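Local coordinates for protein diaminopimelate decarboxylase (Helicobacter pylori, PDB 2QGH) that probably catalyses the pyridoxal-5'-phosphate-dependent decarboxylation of meso-diaminopimelate to L-lysine, the last step of bacterial lysine biosynthesis, at residues F40-Q45 and V285-E290; P280-V285 and G376-S381; N157-A162 and G171-K176. One frame throughout, in Å; residues are numbered along the deposited sequence.

Contact 1 (F40-Q45 and V285-E290); sequences FDKIKQ and VAESGE
Ser-288 OG lies against the side chain of Ile-43 and donates a hydrogen bond to Val-285 O (3.1 Å) in its own segment. The serine chi1 of 84° turns the hydroxyl back toward that carbonyl, which is approached 19° from its plane. From the helix side Ile-43 covers the hydroxyl, with CG1 3.0 Å and CD1 3.2 Å from Ser-288 OG. Packing is tight here, since Ile-43 CG1 is also 3.4 Å from Ser-288 CB. The hydroxyl is therefore buried under an aliphatic branch, and the Val-285 carbonyl satisfies it. Lys-42 adds an outer layer. Its CB rests on Ser-288 CB at 3.8 Å. Its extended chain then crosses Glu-287 at about a right angle, with Lys-42 CD 3.8 Å from Glu-287 CG. The opposite charges probably attract, but Lys-42 NZ is 4.2 Å from Glu-287 OE2, beyond a salt bridge. Residues 286-289 form a type I beta turn. The arrangement belongs to the junction between the two parts of a fold-type III decarboxylase: strand 35-39 pairs with strand 289-299 in the beta domain, and helix 40-52 leads toward the barrel.

Contact 2 (P280-V285 and G376-S381); sequences PGRSIV and GAYGSS. With LYS (lysine), chain C; PLP (pyridoxal-5'-phosphate), chain B.
Arg-282 and Tyr-378 touch each other, yet the hydrogen-bonded link between their segments runs through the cofactor phosphate, while the ligand lysine is bonded by one and packed on by the other. Phosphate oxygen O1P of pyridoxal-5'-phosphate accepts hydrogen bonds from Arg-282 N (2.7 Å) and from Tyr-378 OH (2.7 Å). O1P lies near the plane of the Tyr-378 ring, at its edge. Gly-281 N, at the N-cap of helix 282-285, donates a hydrogen bond to O2P (2.7 Å). The start of this short helix probably helps to stabilise the phosphate charge.

Arg-282 NH2 donates to OXT of the ligand lysine at 2.7 Å and 159°, and NH1 adds a weak bond to the same oxygen. Ser-208 and Tyr-250 also bond the guanidinium, which limits its rotation. A bend at chi3 (-59°) brings the guanidinium beside Tyr-378, whose CE2 lies over one of its faces, 3.7 Å from the plane and toward the rim. The two planes are 49° apart. One ring face of Tyr-378 carries the ligand lysine, whose CB stands 3.5 Å above the ring centre.

Away from the ligands the contact is mainly apolar. Ala-377 CB packs on Arg-282 CA and on Val-285 CG2, each at 3.7 Å. Gly-376 CA makes a CH...O contact with Val-285 O.

Tyr-386 of the second subunit packs on Tyr-378. Helix 282-285 follows barrel strand 275-278 and rests on Tyr-63 of strand 59-64 and Tyr-50 of helix 40-52, while residues 376-381 lie in the loop between strands 369-372 and 393-397.

Contact 3 (N157-A162 and G171-K176); sequences NPNIDA and GLKENK
The Lys-173 side chain curls round Asn-159 OD1. Its CB is 3.2 Å from that oxygen, CG passes somewhat farther off, and CD returns to 3.1 Å. The turns at chi1 (79°) and chi2 (-59°) produce this curl; CE and NZ then lead away from the other segment. The two side chains lie side by side and point the same way. The same Asn-159 OD1 accepts a hydrogen bond from Lys-173 N (2.9 Å), which is tilted from the amide plane.

A second bond joins the backbones. Ile-160 N donates to Gly-171 O at 2.7 Å, from above the carbonyl plane, 40° out of it. Ile-160 O and Gly-171 O, both acceptors, lie 3.1 Å apart; a water that donates to Ile-160 O at 2.7 Å probably eases this. The water also accepts from Ala-162 N, and weakly from Gly-171 N.

Leu-172 meets the other segment mainly through CD1. This atom lies 3.3 Å from Asp-161 N and also packs on Asp-161 CB. The Asn-157 side chain lies against the carbonyls of Gly-171 and Leu-172. Residues 172-175 form a type I beta turn, and Asn-175 OD1 accepts from Leu-172 N at 3.0 Å.

Beyond the turn, Lys-176 forms a salt bridge with Asp-353 of the second subunit. Both segments belong to the long loop between strand 150-155 and helix 181-193. This is a beta-alpha loop of the TIM barrel, at the end where such barrels carry their active sites, and Ile-168, between the two segments, lines the lysine pocket.

In the fold
Contact 2 lies nearest the centre of the chain, and all its touching residues are buried. Contact 1 is also mainly buried but has an exposed charged margin. Contact 3 is partly open and peripheral. Contacts 1 and 2 share Val-285 and touch, with a probable hydrogen bond from Gly-376 N to Ala-286 O; together they follow the chain from helix 282-285 into strand 289-299. Contact 3 stands apart, its nearest atoms about 11 Å from contact 2 and about 17 Å from contact 1. Chemistry follows place: aliphatic packing round a buried hydroxyl at the domain junction, ligand-mediated bonds at the active site, and backbone, amide and water bonds within the loop. Contacts 2 and 3 both reach the second subunit.

Contact 1 (F40-Q45 and V285-E290)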
ATOM      1  N   PHE A  40     -12.772   4.402  21.306  1.00 23.32           N
ATOM      2  CA  PHE A  40     -12.687   5.848  21.263  1.00 22.62           C
ATOM      3  C   PHE A  40     -12.183   6.537  22.537  1.00 25.75           C
ATOM      4  O   PHE A  40     -11.540   7.592  22.456  1.00 25.02           O
ATOM      5  CB  PHE A  40     -14.040   6.413  20.818  1.00 21.65           C
ATOM      6  CG  PHE A  40     -14.162   6.591  19.314  1.00 21.57           C
ATOM      7  CD1 PHE A  40     -13.381   5.842  18.438  1.00 20.40           C
ATOM      8  CD2 PHE A  40     -15.078   7.493  18.777  1.00 22.90           C
ATOM      9  CE1 PHE A  40     -13.509   5.987  17.053  1.00 17.02           C
ATOM     10  CE2 PHE A  40     -15.213   7.643  17.386  1.00 19.42           C
ATOM     11  CZ  PHE A  40     -14.425   6.884  16.531  1.00 18.59           C
ATOM     12  N   ASP A  41     -12.453   5.949  23.702  1.00 26.52           N
ATOM     13  CA  ASP A  41     -11.995   6.535  24.962  1.00 27.94           C
ATOM     14  C   ASP A  41     -10.489   6.720  24.960  1.00 28.49           C
ATOM     15  O   ASP A  41      -9.972   7.732  25.443  1.00 30.51           O
ATOM     16  CB  ASP A  41     -12.365   5.652  26.160  1.00 30.83           C
ATOM     17  CG  ASP A  41     -13.818   5.785  26.559  1.00 32.00           C
ATOM     18  OD1 ASP A  41     -14.419   6.850  26.293  1.00 33.55           O
ATOM     19  OD2 ASP A  41     -14.351   4.826  27.157  1.00 35.82           O
ATOM     20  N   LYS A  42      -9.781   5.730  24.435  1.00 27.42           N
ATOM     21  CA  LYS A  42      -8.337   5.804  24.382  1.00 27.23           C
ATOM     22  C   LYS A  42      -7.872   6.960  23.504  1.00 26.83           C
ATOM     23  O   LYS A  42      -6.801   7.523  23.728  1.00 26.84           O
ATOM     24  CB  LYS A  42      -7.771   4.482  23.874  1.00 28.74           C
ATOM     25  CG  LYS A  42      -8.058   3.317  24.807  1.00 29.83           C
ATOM     26  CD  LYS A  42      -7.434   2.044  24.282  1.00 31.14           C
ATOM     27  CE  LYS A  42      -7.768   0.865  25.159  1.00 32.47           C
ATOM     28  NZ  LYS A  42      -7.050  -0.351  24.683  1.00 34.31           N
ATOM     29  N   ILE A  43      -8.681   7.316  22.509  1.00 26.73           N
ATOM     30  CA  ILE A  43      -8.343   8.416  21.608  1.00 24.99           C
ATOM     31  C   ILE A  43      -8.552   9.738  22.340  1.00 26.41           C
ATOM     32  O   ILE A  43      -7.743  10.658  22.227  1.00 25.02           O
ATOM     33  CB  ILE A  43      -9.225   8.402  20.342  1.00 22.18           C
ATOM     34  CG1 ILE A  43      -8.962   7.129  19.537  1.00 22.28           C
ATOM     35  CG2 ILE A  43      -8.939   9.627  19.498  1.00 21.69           C
ATOM     36  CD1 ILE A  43      -9.834   6.970  18.310  1.00 20.44           C
ATOM     37  N   LYS A  44      -9.648   9.811  23.091  1.00 27.13           N
ATOM     38  CA  LYS A  44     -10.003  10.995  23.863  1.00 28.76           C
ATOM     39  C   LYS A  44      -9.034  11.231  25.019  1.00 30.25           C
ATOM     40  O   LYS A  44      -8.732  12.377  25.364  1.00 32.32           O
ATOM     41  CB  LYS A  44     -11.428  10.842  24.403  1.00 30.04           C
ATOM     42  CG  LYS A  44     -11.839  11.866  25.448  1.00 30.60           C
ATOM     43  CD  LYS A  44     -13.269  11.603  25.920  1.00 32.45           C
ATOM     44  CE  LYS A  44     -13.609  12.371  27.199  1.00 33.48           C
ATOM     45  NZ  LYS A  44     -13.441  13.843  27.041  1.00 34.28           N
ATOM     46  N   GLN A  45      -8.545  10.148  25.614  1.00 30.53           N
ATOM     47  CA  GLN A  45      -7.619  10.252  26.737  1.00 29.71           C
ATOM     48  C   GLN A  45      -6.209  10.601  26.259  1.00 29.50           C
ATOM     49  O   GLN A  45      -5.522  11.410  26.882  1.00 30.25           O
ATOM     50  CB  GLN A  45      -7.612   8.940  27.533  1.00 31.80           C
ATOM     51  CG  GLN A  45      -6.789   8.960  28.823  1.00 34.85           C
ATOM     52  CD  GLN A  45      -7.230  10.046  29.805  1.00 37.02           C
ATOM     53  OE1 GLN A  45      -6.557  11.077  29.970  1.00 35.85           O
ATOM     54  NE2 GLN A  45      -8.366   9.821  30.458  1.00 36.85           N
ATOM     55  N   VAL A 285      -3.780   7.781  18.131  1.00 19.18           N
ATOM     56  CA  VAL A 285      -4.686   6.722  17.703  1.00 19.60           C
ATOM     57  C   VAL A 285      -4.193   5.282  17.663  1.00 20.55           C
ATOM     58  O   VAL A 285      -5.006   4.360  17.655  1.00 22.16           O
ATOM     59  CB  VAL A 285      -5.264   7.033  16.294  1.00 20.07           C
ATOM     60  CG1 VAL A 285      -6.107   8.278  16.337  1.00 17.59           C
ATOM     61  CG2 VAL A 285      -4.127   7.204  15.292  1.00 17.67           C
ATOM     62  N   ALA A 286      -2.884   5.071  17.623  1.00 21.06           N
ATOM     63  CA  ALA A 286      -2.366   3.711  17.550  1.00 22.84           C
ATOM     64  C   ALA A 286      -3.112   2.697  18.432  1.00 25.74           C
ATOM     65  O   ALA A 286      -3.854   1.848  17.926  1.00 27.14           O
ATOM     66  CB  ALA A 286      -0.883   3.698  17.885  1.00 19.09           C
ATOM     67  N   GLU A 287      -2.925   2.800  19.744  1.00 27.25           N
ATOM     68  CA  GLU A 287      -3.526   1.874  20.693  1.00 27.61           C
ATOM     69  C   GLU A 287      -5.042   1.658  20.614  1.00 27.15           C
ATOM     70  O   GLU A 287      -5.513   0.536  20.820  1.00 27.34           O
ATOM     71  CB  GLU A 287      -3.134   2.275  22.125  1.00 30.04           C
ATOM     72  CG  GLU A 287      -3.839   1.464  23.217  1.00 35.59           C
ATOM     73  CD  GLU A 287      -3.425   1.856  24.640  1.00 38.41           C
ATOM     74  OE1 GLU A 287      -3.385   3.072  24.941  1.00 39.42           O
ATOM     75  OE2 GLU A 287      -3.155   0.945  25.461  1.00 37.44           O
ATOM     76  N   SER A 288      -5.802   2.706  20.309  1.00 25.20           N
ATOM     77  CA  SER A 288      -7.264   2.595  20.253  1.00 23.70           C
ATOM     78  C   SER A 288      -7.810   1.695  19.152  1.00 23.50           C
ATOM     79  O   SER A 288      -8.967   1.279  19.199  1.00 22.93           O
ATOM     80  CB  SER A 288      -7.901   3.982  20.091  1.00 24.54           C
ATOM     81  OG  SER A 288      -7.927   4.389  18.730  1.00 22.00           O
ATOM     82  N   GLY A 289      -6.985   1.405  18.156  1.00 24.99           N
ATOM     83  CA  GLY A 289      -7.443   0.583  17.054  1.00 24.20           C
ATOM     84  C   GLY A 289      -6.876  -0.818  17.001  1.00 23.49           C
ATOM     85  O   GLY A 289      -5.693  -1.042  17.253  1.00 22.15           O
ATOM     86  N   GLU A 290      -7.742  -1.769  16.674  1.00 22.24           N
ATOM     87  CA  GLU A 290      -7.331  -3.153  16.563  1.00 20.84           C
ATOM     88  C   GLU A 290      -7.945  -3.829  15.348  1.00 18.67           C
ATOM     89  O   GLU A 290      -9.077  -3.537  14.960  1.00 17.60           O
ATOM     90  CB  GLU A 290      -7.679  -3.904  17.844  1.00 21.44           C
ATOM     91  CG  GLU A 290      -6.754  -3.499  18.975  1.00 25.55           C
ATOM     92  CD  GLU A 290      -6.924  -4.329  20.223  1.00 26.69           C
ATOM     93  OE1 GLU A 290      -5.991  -4.326  21.059  1.00 24.13           O
ATOM     94  OE2 GLU A 290      -7.987  -4.971  20.371  1.00 27.54           O
TER

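Contact 2 (P280-V285 and G376-S381)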
ATOM      1  N   PRO A 280       1.042  15.449  16.994  1.00 19.25           N
ATOM      2  CA  PRO A 280       0.995  14.015  17.287  1.00 19.33           C
ATOM      3  C   PRO A 280       0.014  13.259  16.391  1.00 19.67           C
ATOM      4  O   PRO A 280      -1.089  13.735  16.107  1.00 19.83           O
ATOM      5  CB  PRO A 280       0.573  13.985  18.748  1.00 18.62           C
ATOM      6  CG  PRO A 280      -0.383  15.126  18.819  1.00 21.22           C
ATOM      7  CD  PRO A 280       0.365  16.215  18.056  1.00 20.84           C
ATOM      8  N   GLY A 281       0.427  12.079  15.948  1.00 20.83           N
ATOM      9  CA  GLY A 281      -0.425  11.261  15.105  1.00 21.38           C
ATOM     10  C   GLY A 281      -0.577   9.868  15.694  1.00 22.07           C
ATOM     11  O   GLY A 281      -1.620   9.527  16.255  1.00 22.75           O
ATOM     12  N   ARG A 282       0.480   9.074  15.573  1.00 20.91           N
ATOM     13  CA  ARG A 282       0.517   7.705  16.072  1.00 21.56           C
ATOM     14  C   ARG A 282       0.114   7.602  17.542  1.00 22.98           C
ATOM     15  O   ARG A 282      -0.803   6.853  17.892  1.00 23.59           O
ATOM     16  CB  ARG A 282       1.928   7.139  15.892  1.00 19.89           C
ATOM     17  CG  ARG A 282       2.024   5.626  15.960  1.00 18.56           C
ATOM     18  CD  ARG A 282       3.478   5.195  16.111  1.00 14.48           C
ATOM     19  NE  ARG A 282       4.318   5.658  15.012  1.00 16.05           N
ATOM     20  CZ  ARG A 282       4.329   5.121  13.796  1.00 17.91           C
ATOM     21  NH1 ARG A 282       3.547   4.083  13.507  1.00 14.89           N
ATOM     22  NH2 ARG A 282       5.110   5.637  12.858  1.00 13.99           N
ATOM     23  N   SER A 283       0.806   8.350  18.399  1.00 24.21           N
ATOM     24  CA  SER A 283       0.536   8.337  19.838  1.00 23.96           C
ATOM     25  C   SER A 283      -0.890   8.743  20.226  1.00 23.21           C
ATOM     26  O   SER A 283      -1.282   8.622  21.383  1.00 23.23           O
ATOM     27  CB  SER A 283       1.550   9.225  20.573  1.00 23.83           C
ATOM     28  OG  SER A 283       1.607  10.526  20.019  1.00 24.38           O
ATOM     29  N   ILE A 284      -1.668   9.224  19.264  1.00 22.78           N
ATOM     30  CA  ILE A 284      -3.040   9.611  19.558  1.00 21.61           C
ATOM     31  C   ILE A 284      -4.006   8.466  19.249  1.00 21.82           C
ATOM     32  O   ILE A 284      -4.927   8.204  20.020  1.00 20.88           O
ATOM     33  CB  ILE A 284      -3.497  10.832  18.716  1.00 23.12           C
ATOM     34  CG1 ILE A 284      -2.656  12.071  19.050  1.00 23.72           C
ATOM     35  CG2 ILE A 284      -4.989  11.100  18.957  1.00 19.77           C
ATOM     36  CD1 ILE A 284      -2.905  12.658  20.431  1.00 25.78           C
ATOM     37  N   VAL A 285      -3.780   7.781  18.131  1.00 19.18           N
ATOM     38  CA  VAL A 285      -4.686   6.722  17.703  1.00 19.60           C
ATOM     39  C   VAL A 285      -4.193   5.282  17.663  1.00 20.55           C
ATOM     40  O   VAL A 285      -5.006   4.360  17.655  1.00 22.16           O
ATOM     41  CB  VAL A 285      -5.264   7.033  16.294  1.00 20.07           C
ATOM     42  CG1 VAL A 285      -6.107   8.278  16.337  1.00 17.59           C
ATOM     43  CG2 VAL A 285      -4.127   7.204  15.292  1.00 17.67           C
ATOM     44  N   GLY A 376      -4.236   1.300  15.052  1.00 16.60           N
ATOM     45  CA  GLY A 376      -5.054   2.482  14.837  1.00 13.63           C
ATOM     46  C   GLY A 376      -4.357   3.584  14.057  1.00 13.62           C
ATOM     47  O   GLY A 376      -4.994   4.505  13.546  1.00 11.17           O
ATOM     48  N   ALA A 377      -3.038   3.493  13.948  1.00 14.19           N
ATOM     49  CA  ALA A 377      -2.284   4.503  13.221  1.00 13.95           C
ATOM     50  C   ALA A 377      -1.616   3.880  12.018  1.00 15.13           C
ATOM     51  O   ALA A 377      -1.003   2.819  12.122  1.00 16.18           O
ATOM     52  CB  ALA A 377      -1.239   5.123  14.123  1.00 15.00           C
ATOM     53  N   TYR A 378      -1.741   4.542  10.872  1.00 14.72           N
ATOM     54  CA  TYR A 378      -1.139   4.061   9.639  1.00 14.97           C
ATOM     55  C   TYR A 378      -1.569   2.637   9.367  1.00 14.13           C
ATOM     56  O   TYR A 378      -0.828   1.840   8.794  1.00 16.56           O
ATOM     57  CB  TYR A 378       0.384   4.167   9.730  1.00 15.69           C
ATOM     58  CG  TYR A 378       0.823   5.570  10.092  1.00 15.77           C
ATOM     59  CD1 TYR A 378       0.619   6.632   9.210  1.00 16.06           C
ATOM     60  CD2 TYR A 378       1.379   5.850  11.342  1.00 15.62           C
ATOM     61  CE1 TYR A 378       0.952   7.945   9.567  1.00 15.37           C
ATOM     62  CE2 TYR A 378       1.719   7.157  11.710  1.00 14.90           C
ATOM     63  CZ  TYR A 378       1.501   8.200  10.820  1.00 15.99           C
ATOM     64  OH  TYR A 378       1.814   9.492  11.176  1.00 13.37           O
ATOM     65  N   GLY A 379      -2.786   2.328   9.796  1.00 14.76           N
ATOM     66  CA  GLY A 379      -3.349   1.013   9.565  1.00 13.79           C
ATOM     67  C   GLY A 379      -4.225   1.121   8.334  1.00 15.30           C
ATOM     68  O   GLY A 379      -3.748   0.984   7.210  1.00 17.44           O
ATOM     69  N   SER A 380      -5.504   1.408   8.527  1.00 14.68           N
ATOM     70  CA  SER A 380      -6.406   1.524   7.394  1.00 16.93           C
ATOM     71  C   SER A 380      -6.118   2.718   6.475  1.00 16.62           C
ATOM     72  O   SER A 380      -6.614   2.765   5.356  1.00 17.24           O
ATOM     73  CB  SER A 380      -7.850   1.600   7.883  1.00 16.73           C
ATOM     74  OG  SER A 380      -8.187   2.926   8.213  1.00 18.55           O
ATOM     75  N   SER A 381      -5.324   3.684   6.927  1.00 18.35           N
ATOM     76  CA  SER A 381      -5.026   4.843   6.085  1.00 17.55           C
ATOM     77  C   SER A 381      -4.048   4.521   4.952  1.00 16.00           C
ATOM     78  O   SER A 381      -3.932   5.283   4.000  1.00 16.67           O
ATOM     79  CB  SER A 381      -4.484   6.001   6.926  1.00 18.88           C
ATOM     80  OG  SER A 381      -3.205   5.703   7.441  1.00 23.73           O
TER
HETATM   81  N   LYS C 407       3.461   5.495   7.666  1.00 19.82           N
HETATM   82  CA  LYS C 407       4.531   5.385   8.707  1.00 22.77           C
HETATM   83  C   LYS C 407       4.253   4.202   9.634  1.00 23.07           C
HETATM   84  O   LYS C 407       3.376   3.391   9.275  1.00 24.45           O
HETATM   85  CB  LYS C 407       4.611   6.694   9.514  1.00 20.42           C
HETATM   86  CG  LYS C 407       5.063   7.885   8.681  1.00 18.80           C
HETATM   87  CD  LYS C 407       4.797   9.213   9.365  1.00 18.36           C
HETATM   88  CE  LYS C 407       5.292  10.359   8.486  1.00 19.60           C
HETATM   89  NZ  LYS C 407       4.931  11.732   8.976  1.00 20.66           N
HETATM   90  OXT LYS C 407       4.904   4.096  10.697  1.00 22.80           O
HETATM   91  N1  PLP B 406       3.867  16.097  11.511  1.00 17.02           N
HETATM   92  C2  PLP B 406       4.553  15.910  10.293  1.00 17.99           C
HETATM   93  C2A PLP B 406       4.990  17.072   9.489  1.00 17.22           C
HETATM   94  C3  PLP B 406       4.790  14.550   9.843  1.00 19.36           C
HETATM   95  O3  PLP B 406       5.442  14.307   8.650  1.00 21.26           O
HETATM   96  C4  PLP B 406       4.359  13.465  10.606  1.00 19.36           C
HETATM   97  C4A PLP B 406       4.893  12.143  10.181  1.00 18.04           C
HETATM   98  C5  PLP B 406       3.665  13.661  11.809  1.00 17.41           C
HETATM   99  C6  PLP B 406       3.440  15.009  12.285  1.00 17.69           C
HETATM  100  C5A PLP B 406       2.950  12.634  12.578  1.00 18.10           C
HETATM  101  O4P PLP B 406       3.877  11.933  13.374  1.00 17.92           O
HETATM  102  P   PLP B 406       3.464  10.824  14.237  1.00 17.17           P
HETATM  103  O1P PLP B 406       2.305   9.887  13.775  1.00 16.63           O
HETATM  104  O2P PLP B 406       3.070  11.554  15.596  1.00 17.77           O
HETATM  105  O3P PLP B 406       4.743   9.917  14.399  1.00 17.91           O

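Contact 3 (N157-A162 and G171-K176)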
ATOM      1  N   ASN A 157      15.356  21.751   8.393  1.00 32.62           N
ATOM      2  CA  ASN A 157      15.953  20.443   8.565  1.00 34.06           C
ATOM      3  C   ASN A 157      17.157  20.690   9.473  1.00 35.49           C
ATOM      4  O   ASN A 157      18.196  21.161   9.024  1.00 36.63           O
ATOM      5  CB  ASN A 157      16.377  19.901   7.198  1.00 33.96           C
ATOM      6  CG  ASN A 157      16.840  18.463   7.256  1.00 34.72           C
ATOM      7  OD1 ASN A 157      16.676  17.715   6.296  1.00 35.57           O
ATOM      8  ND2 ASN A 157      17.433  18.071   8.377  1.00 35.55           N
ATOM      9  N   PRO A 158      17.022  20.394  10.774  1.00 37.05           N
ATOM     10  CA  PRO A 158      18.112  20.597  11.731  1.00 38.03           C
ATOM     11  C   PRO A 158      19.234  19.576  11.551  1.00 39.67           C
ATOM     12  O   PRO A 158      20.151  19.494  12.371  1.00 40.94           O
ATOM     13  CB  PRO A 158      17.410  20.441  13.071  1.00 37.73           C
ATOM     14  CG  PRO A 158      16.458  19.318  12.780  1.00 37.31           C
ATOM     15  CD  PRO A 158      15.879  19.725  11.426  1.00 38.42           C
ATOM     16  N   ASN A 159      19.151  18.806  10.470  1.00 40.31           N
ATOM     17  CA  ASN A 159      20.134  17.771  10.164  1.00 41.97           C
ATOM     18  C   ASN A 159      20.471  16.920  11.386  1.00 41.55           C
ATOM     19  O   ASN A 159      21.629  16.827  11.790  1.00 41.16           O
ATOM     20  CB  ASN A 159      21.413  18.394   9.593  1.00 43.30           C
ATOM     21  CG  ASN A 159      22.382  17.347   9.056  1.00 45.91           C
ATOM     22  OD1 ASN A 159      21.965  16.292   8.563  1.00 47.02           O
ATOM     23  ND2 ASN A 159      23.678  17.642   9.129  1.00 44.99           N
ATOM     24  N   ILE A 160      19.446  16.306  11.971  1.00 41.15           N
ATOM     25  CA  ILE A 160      19.626  15.455  13.140  1.00 41.75           C
ATOM     26  C   ILE A 160      18.965  14.089  12.923  1.00 42.24           C
ATOM     27  O   ILE A 160      17.826  13.997  12.461  1.00 42.31           O
ATOM     28  CB  ILE A 160      19.033  16.108  14.412  1.00 41.94           C
ATOM     29  CG1 ILE A 160      19.713  17.454  14.680  1.00 39.73           C
ATOM     30  CG2 ILE A 160      19.231  15.185  15.611  1.00 43.27           C
ATOM     31  CD1 ILE A 160      19.111  18.222  15.834  1.00 37.28           C
ATOM     32  N   ASP A 161      19.700  13.032  13.254  1.00 42.23           N
ATOM     33  CA  ASP A 161      19.225  11.658  13.110  1.00 41.35           C
ATOM     34  C   ASP A 161      18.224  11.343  14.229  1.00 40.17           C
ATOM     35  O   ASP A 161      18.577  11.343  15.406  1.00 39.84           O
ATOM     36  CB  ASP A 161      20.426  10.707  13.183  1.00 42.35           C
ATOM     37  CG  ASP A 161      20.048   9.257  12.966  1.00 42.87           C
ATOM     38  OD1 ASP A 161      20.395   8.705  11.900  1.00 43.31           O
ATOM     39  OD2 ASP A 161      19.406   8.672  13.863  1.00 41.50           O
ATOM     40  N   ALA A 162      16.977  11.070  13.857  1.00 39.12           N
ATOM     41  CA  ALA A 162      15.936  10.774  14.842  1.00 39.13           C
ATOM     42  C   ALA A 162      16.070   9.384  15.474  1.00 39.34           C
ATOM     43  O   ALA A 162      15.385   9.065  16.451  1.00 38.22           O
ATOM     44  CB  ALA A 162      14.564  10.923  14.199  1.00 38.92           C
ATOM     45  N   GLY A 171      14.501  13.797   9.726  1.00 37.67           N
ATOM     46  CA  GLY A 171      15.294  14.935  10.181  1.00 39.10           C
ATOM     47  C   GLY A 171      16.738  15.060   9.724  1.00 39.81           C
ATOM     48  O   GLY A 171      17.449  15.969  10.149  1.00 40.25           O
ATOM     49  N   LEU A 172      17.179  14.161   8.856  1.00 40.17           N
ATOM     50  CA  LEU A 172      18.545  14.203   8.370  1.00 40.64           C
ATOM     51  C   LEU A 172      18.588  15.054   7.106  1.00 41.62           C
ATOM     52  O   LEU A 172      17.573  15.218   6.432  1.00 42.95           O
ATOM     53  CB  LEU A 172      19.027  12.777   8.089  1.00 41.35           C
ATOM     54  CG  LEU A 172      20.398  12.390   8.645  1.00 41.65           C
ATOM     55  CD1 LEU A 172      20.503  12.786  10.110  1.00 41.34           C
ATOM     56  CD2 LEU A 172      20.605  10.897   8.475  1.00 42.38           C
ATOM     57  N   LYS A 173      19.757  15.601   6.789  1.00 41.10           N
ATOM     58  CA  LYS A 173      19.899  16.442   5.603  1.00 42.18           C
ATOM     59  C   LYS A 173      19.650  15.612   4.344  1.00 41.97           C
ATOM     60  O   LYS A 173      19.337  16.138   3.275  1.00 42.66           O
ATOM     61  CB  LYS A 173      21.306  17.053   5.553  1.00 44.31           C
ATOM     62  CG  LYS A 173      22.405  16.102   5.056  1.00 46.18           C
ATOM     63  CD  LYS A 173      22.534  14.849   5.916  1.00 48.30           C
ATOM     64  CE  LYS A 173      23.544  13.864   5.330  1.00 49.21           C
ATOM     65  NZ  LYS A 173      23.117  13.336   4.004  1.00 48.08           N
ATOM     66  N   GLU A 174      19.804  14.305   4.494  1.00 40.93           N
ATOM     67  CA  GLU A 174      19.625  13.341   3.416  1.00 39.44           C
ATOM     68  C   GLU A 174      18.179  13.348   2.894  1.00 37.41           C
ATOM     69  O   GLU A 174      17.929  13.095   1.716  1.00 36.82           O
ATOM     70  CB  GLU A 174      19.981  11.955   3.960  1.00 41.52           C
ATOM     71  CG  GLU A 174      20.147  10.849   2.941  1.00 43.81           C
ATOM     72  CD  GLU A 174      20.232   9.484   3.609  1.00 45.17           C
ATOM     73  OE1 GLU A 174      20.745   9.417   4.752  1.00 46.47           O
ATOM     74  OE2 GLU A 174      19.792   8.483   2.994  1.00 42.72           O
ATOM     75  N   ASN A 175      17.241  13.648   3.787  1.00 34.64           N
ATOM     76  CA  ASN A 175      15.812  13.668   3.469  1.00 32.65           C
ATOM     77  C   ASN A 175      15.323  14.897   2.686  1.00 30.23           C
ATOM     78  O   ASN A 175      15.989  15.930   2.642  1.00 28.63           O
ATOM     79  CB  ASN A 175      15.021  13.534   4.771  1.00 31.52           C
ATOM     80  CG  ASN A 175      15.466  12.343   5.591  1.00 32.21           C
ATOM     81  OD1 ASN A 175      15.807  12.473   6.771  1.00 30.73           O
ATOM     82  ND2 ASN A 175      15.470  11.166   4.967  1.00 30.19           N
ATOM     83  N   LYS A 176      14.140  14.767   2.088  1.00 27.87           N
ATOM     84  CA  LYS A 176      13.525  15.822   1.281  1.00 24.77           C
ATOM     85  C   LYS A 176      12.706  16.814   2.093  1.00 22.32           C
ATOM     86  O   LYS A 176      12.119  17.732   1.538  1.00 22.54           O
ATOM     87  CB  LYS A 176      12.611  15.197   0.221  1.00 24.50           C
ATOM     88  CG  LYS A 176      11.364  14.516   0.802  1.00 24.60           C
ATOM     89  CD  LYS A 176      10.489  13.875  -0.278  1.00 24.08           C
ATOM     90  CE  LYS A 176       9.189  13.330   0.315  1.00 22.99           C
ATOM     91  NZ  LYS A 176       8.281  12.737  -0.705  1.00 19.26           N
TER
HETATM   92  O   HOH W   1      16.276  12.132  11.236  1.00 28.08           O